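Local coordinates for Exo-arabinanase (Penicillium chrysogenum, PDB 3A72), which probably releases arabinobiose from the ends of alpha-1,5-linked arabinan, as a six-bladed beta-propeller glycoside hydrolase, at residues A[57-60]-A[61-65]; A[70-73]-A[74-77]. All coordinates share one frame; numbering follows the deposited sequence.

Contact 1. Residues A[57-60]-A[61-65]; sequences SKDH and GKTWN
Asp-59 and Thr-63 set their side chains across each other at about a right angle, and the carboxylate grips the threonine twice. OD1 of Asp-59 takes the Thr-63 backbone N at 2.9 Å, close to the carboxylate plane. OD2 of Asp-59 takes Thr-63 OG1 at 2.6 Å, on the syn side but 34° out of that plane. With CG tucked between its own backbone N and carbonyl carbon (chi1 54°), the carboxylate comes up against Lys-62 and Thr-63, and the paired bonds fix its rotation. OG of Ser-57 accepts Gly-61 N at 2.9 Å and lies 2.8 Å from Thr-63 O, while Asp-59 N reaches the same OG only weakly. CB of Ser-57 sits almost squarely over the indole of Trp-64, 3.5 Å from the centroid of the six-membered ring, a CH-pi contact 4° off the normal. Trp-64 NE1 in turn donates to Gly-61 O at 2.9 Å, from above the carbonyl plane. A water bridges Lys-58 N and Thr-63 OG1. The sequence Ser-x-Asp-x-Gly-x-Thr-Trp, folded round a type I' turn from Asp-59 to Lys-62, is the Asp box of sialidase-like propellers; at Gly-61 the backbone angles would jam a CB against the preceding carbonyl. The box joins strand 52-57 to strand 65-70, the last two strands of their sheet, and the Trp-64 side chain touches Leu-36 and Ala-38 of strand 36-42 and Val-9 of strand 6-10, which belongs to the neighbouring blade.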
loop_
_atom_site.group_PDB
_atom_site.type_symbol
_atom_site.label_atom_id
_atom_site.label_comp_id
_atom_site.label_asym_id
_atom_site.label_seq_id
_atom_site.Cartn_x
_atom_site.Cartn_y
_atom_site.Cartn_z
ATOM N N SER A 57 -14.730 9.952 -5.203
ATOM C CA SER A 57 -15.655 9.666 -6.297
ATOM C C SER A 57 -16.904 9.044 -5.743
ATOM O O SER A 57 -16.832 8.049 -4.995
ATOM C CB SER A 57 -15.021 8.738 -7.345
ATOM O OG SER A 57 -15.999 8.410 -8.339
ATOM N N LYS A 58 -18.058 9.578 -6.128
ATOM C CA LYS A 58 -19.384 9.069 -5.765
ATOM C C LYS A 58 -20.095 8.426 -6.933
ATOM O O LYS A 58 -21.271 8.069 -6.830
ATOM C CB LYS A 58 -20.252 10.176 -5.137
ATOM C CG LYS A 58 -19.703 10.634 -3.796
ATOM C CD LYS A 58 -20.527 11.703 -3.147
ATOM C CE LYS A 58 -21.878 11.216 -2.827
ATOM N NZ LYS A 58 -22.050 10.077 -1.954
ATOM N N ASP A 59 -19.399 8.208 -8.062
ATOM C CA ASP A 59 -19.976 7.619 -9.280
ATOM C C ASP A 59 -19.083 6.489 -9.779
ATOM O O ASP A 59 -18.944 6.212 -10.961
ATOM C CB ASP A 59 -20.245 8.662 -10.359
ATOM C CG ASP A 59 -19.066 9.505 -10.734
ATOM O OD1 ASP A 59 -17.925 9.146 -10.271
ATOM O OD2 ASP A 59 -19.233 10.502 -11.479
ATOM N N HIS A 60 -18.466 5.782 -8.834
ATOM C CA HIS A 60 -17.737 4.576 -9.087
ATOM C C HIS A 60 -16.524 4.793 -9.987
ATOM O O HIS A 60 -16.058 3.901 -10.704
ATOM C CB HIS A 60 -18.616 3.455 -9.664
ATOM C CG HIS A 60 -19.799 3.076 -8.836
ATOM N ND1 HIS A 60 -19.744 2.865 -7.502
ATOM C CD2 HIS A 60 -21.080 2.816 -9.170
ATOM C CE1 HIS A 60 -20.888 2.511 -6.967
ATOM N NE2 HIS A 60 -21.731 2.509 -7.994
ATOM N N GLY A 61 -15.912 5.986 -9.845
ATOM C CA GLY A 61 -14.677 6.324 -10.462
ATOM C C GLY A 61 -14.744 7.175 -11.692
ATOM O O GLY A 61 -13.706 7.550 -12.202
ATOM N N LYS A 62 -15.963 7.519 -12.150
ATOM C CA LYS A 62 -16.071 8.360 -13.327
ATOM C C LYS A 62 -15.573 9.783 -13.102
ATOM O O LYS A 62 -14.962 10.349 -14.014
ATOM C CB LYS A 62 -17.521 8.443 -13.882
ATOM C CG LYS A 62 -18.016 7.187 -14.538
ATOM C CD LYS A 62 -19.478 7.208 -15.046
ATOM C CE LYS A 62 -20.258 5.908 -15.498
ATOM N NZ LYS A 62 -21.261 5.302 -16.602
ATOM N N THR A 63 -15.908 10.369 -11.936
ATOM C CA THR A 63 -15.498 11.725 -11.600
ATOM C C THR A 63 -14.950 11.757 -10.193
ATOM O O THR A 63 -15.276 10.931 -9.341
ATOM C CB THR A 63 -16.642 12.748 -11.743
ATOM O OG1 THR A 63 -17.672 12.460 -10.804
ATOM C CG2 THR A 63 -17.221 12.740 -13.149
ATOM N N TRP A 64 -14.134 12.757 -9.966
ATOM C CA TRP A 64 -13.331 12.922 -8.731
ATOM C C TRP A 64 -13.313 14.370 -8.291
ATOM O O TRP A 64 -13.231 15.289 -9.130
ATOM C CB TRP A 64 -11.860 12.459 -8.950
ATOM C CG TRP A 64 -11.846 10.978 -9.247
ATOM C CD1 TRP A 64 -12.008 10.375 -10.456
ATOM C CD2 TRP A 64 -11.694 9.922 -8.288
ATOM N NE1 TRP A 64 -11.976 9.003 -10.318
ATOM C CE2 TRP A 64 -11.775 8.697 -9.007
ATOM C CE3 TRP A 64 -11.492 9.882 -6.896
ATOM C CZ2 TRP A 64 -11.663 7.477 -8.354
ATOM C CZ3 TRP A 64 -11.382 8.654 -6.265
ATOM C CH2 TRP A 64 -11.459 7.485 -6.977
ATOM N N ASN A 65 -13.355 14.621 -7.001
ATOM C CA ASN A 65 -13.244 15.956 -6.444
ATOM C C ASN A 65 -12.482 15.917 -5.145
ATOM O O ASN A 65 -12.677 15.000 -4.345
ATOM C CB ASN A 65 -14.651 16.533 -6.101
ATOM C CG ASN A 65 -15.437 16.820 -7.361
ATOM O OD1 ASN A 65 -15.279 17.882 -8.005
ATOM N ND2 ASN A 65 -16.309 15.930 -7.711
HETATM O O HOH W 1 -18.124 11.733 -8.003
#

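Contact 2. Residues A[70-73]-A[74-77]; sequences VHDT and VNGY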
loop_
_atom_site.group_PDB
_atom_site.type_symbol
_atom_site.label_atom_id
_atom_site.label_comp_id
_atom_site.label_asym_id
_atom_site.label_seq_id
_atom_site.Cartn_x
_atom_site.Cartn_y
_atom_site.Cartn_z
ATOM N N VAL A 70 -4.897 16.166 4.458
ATOM C CA VAL A 70 -4.337 15.791 5.763
ATOM C C VAL A 70 -3.000 16.509 5.881
ATOM O O VAL A 70 -2.052 16.228 5.132
ATOM C CB VAL A 70 -4.212 14.291 5.938
ATOM C CG1 VAL A 70 -3.916 13.992 7.421
ATOM C CG2 VAL A 70 -5.507 13.559 5.493
ATOM N N HIS A 71 -2.940 17.467 6.826
ATOM C CA HIS A 71 -1.746 18.254 7.057
ATOM C C HIS A 71 -0.982 17.722 8.277
ATOM O O HIS A 71 -1.532 17.088 9.179
ATOM C CB HIS A 71 -2.122 19.704 7.328
ATOM C CG HIS A 71 -2.792 20.381 6.218
ATOM N ND1 HIS A 71 -2.163 21.023 5.199
ATOM C CD2 HIS A 71 -4.111 20.516 5.982
ATOM C CE1 HIS A 71 -3.109 21.525 4.357
ATOM N NE2 HIS A 71 -4.267 21.243 4.813
ATOM N N ASP A 72 0.336 18.042 8.263
ATOM C CA ASP A 72 1.219 17.610 9.342
ATOM C C ASP A 72 1.094 18.535 10.529
ATOM O O ASP A 72 1.929 19.412 10.794
ATOM C CB ASP A 72 2.657 17.561 8.859
ATOM C CG ASP A 72 3.587 16.904 9.896
ATOM O OD1 ASP A 72 3.119 16.583 11.016
ATOM O OD2 ASP A 72 4.786 16.740 9.546
ATOM N N THR A 73 -0.004 18.366 11.280
ATOM C CA THR A 73 -0.265 19.147 12.459
ATOM C C THR A 73 0.582 18.711 13.656
ATOM O O THR A 73 0.717 19.461 14.612
ATOM C CB THR A 73 -1.763 19.069 12.850
ATOM O OG1 THR A 73 -2.074 17.712 13.102
ATOM C CG2 THR A 73 -2.624 19.648 11.752
ATOM N N VAL A 74 1.143 17.485 13.610
ATOM C CA VAL A 74 1.883 16.984 14.760
ATOM C C VAL A 74 3.336 17.492 14.734
ATOM O O VAL A 74 3.834 17.935 15.820
ATOM C CB VAL A 74 1.762 15.480 14.859
ATOM C CG1 VAL A 74 2.248 14.732 13.646
ATOM C CG2 VAL A 74 2.481 15.052 16.141
ATOM N N ASN A 75 4.018 17.445 13.605
ATOM C CA ASN A 75 5.398 17.858 13.519
ATOM C C ASN A 75 5.649 19.124 12.724
ATOM O O ASN A 75 6.667 19.780 12.897
ATOM C CB ASN A 75 6.238 16.761 12.863
ATOM C CG ASN A 75 6.297 15.476 13.663
ATOM O OD1 ASN A 75 6.295 15.473 14.897
ATOM N ND2 ASN A 75 6.389 14.364 12.945
ATOM N N GLY A 76 4.788 19.446 11.776
ATOM C CA GLY A 76 4.994 20.542 10.899
ATOM C C GLY A 76 6.033 20.301 9.814
ATOM O O GLY A 76 6.433 21.246 9.143
ATOM N N TYR A 77 6.481 19.090 9.646
ATOM C CA TYR A 77 7.514 18.715 8.679
ATOM C C TYR A 77 6.948 18.599 7.279
ATOM O O TYR A 77 7.595 18.981 6.275
ATOM C CB TYR A 77 8.192 17.402 9.026
ATOM C CG TYR A 77 8.852 17.292 10.383
ATOM C CD1 TYR A 77 9.209 18.406 11.137
ATOM C CD2 TYR A 77 9.094 16.051 10.955
ATOM C CE1 TYR A 77 9.800 18.263 12.383
ATOM C CE2 TYR A 77 9.662 15.887 12.183
ATOM C CZ TYR A 77 10.007 16.982 12.898
ATOM O OH TYR A 77 10.572 16.789 14.157
#
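The carboxylate of Asp-72 takes backbone N-H groups of the turn that follows it, those of Asn-75 and Tyr-77. Its CB stays at a distance, 4.1 Å from Gly-76 N, but CG, held anti to the backbone N (chi1 -171°), brings the carboxylate up to the amides, 3.4 Å from that same Gly-76 N. OD1 of Asp-72 accepts Asn-75 N at 2.9 Å in a nearly straight bond that comes from above the carboxylate plane, and the same OD1 lies 3.3 Å from CG1 of Val-74. The residue is the centre of an inverse gamma turn, which bends the chain where it leaves strand 65-70, the outer strand of one propeller blade, on its way to the short strand 79-80 and then strand 82-87 of the next blade. OD2 meets other partners: Tyr-77 N is 2.9 Å from it, a weak, bent bond, and Gly-78 N and the hydroxyl of Ser-106 also bond to OD2, so several donors meet this buried oxygen. The backbone O of Asp-72 takes a weak bond from Gly-76 N at 3.0 Å. Asn-75 CB lies over the centre of the Tyr-77 ring, 3.4 Å above its plane, while its ND2 bonds to Ser-106 OG and Asp-115 OD2 in the next blade.

The two contacts come in series along the chain, at either end of strand 65-70, the outer strand of the blade formed by 23-30, 36-42, 52-57 and 65-70. Contact 1 is the hairpin by which the chain enters this strand; contact 2 is the loop by which it leaves. Their centres are 28 Å apart and their nearest atoms about 12 Å apart, without touching, and each centre lies about 21 Å from the centre of the chain. They face different neighbours: contact 1 meets strand 6-10 of the blade that closes the ring, contact 2 the blade of strands 82-87 to 129-137. Between them the two loops bring this blade into contact with both of its neighbours.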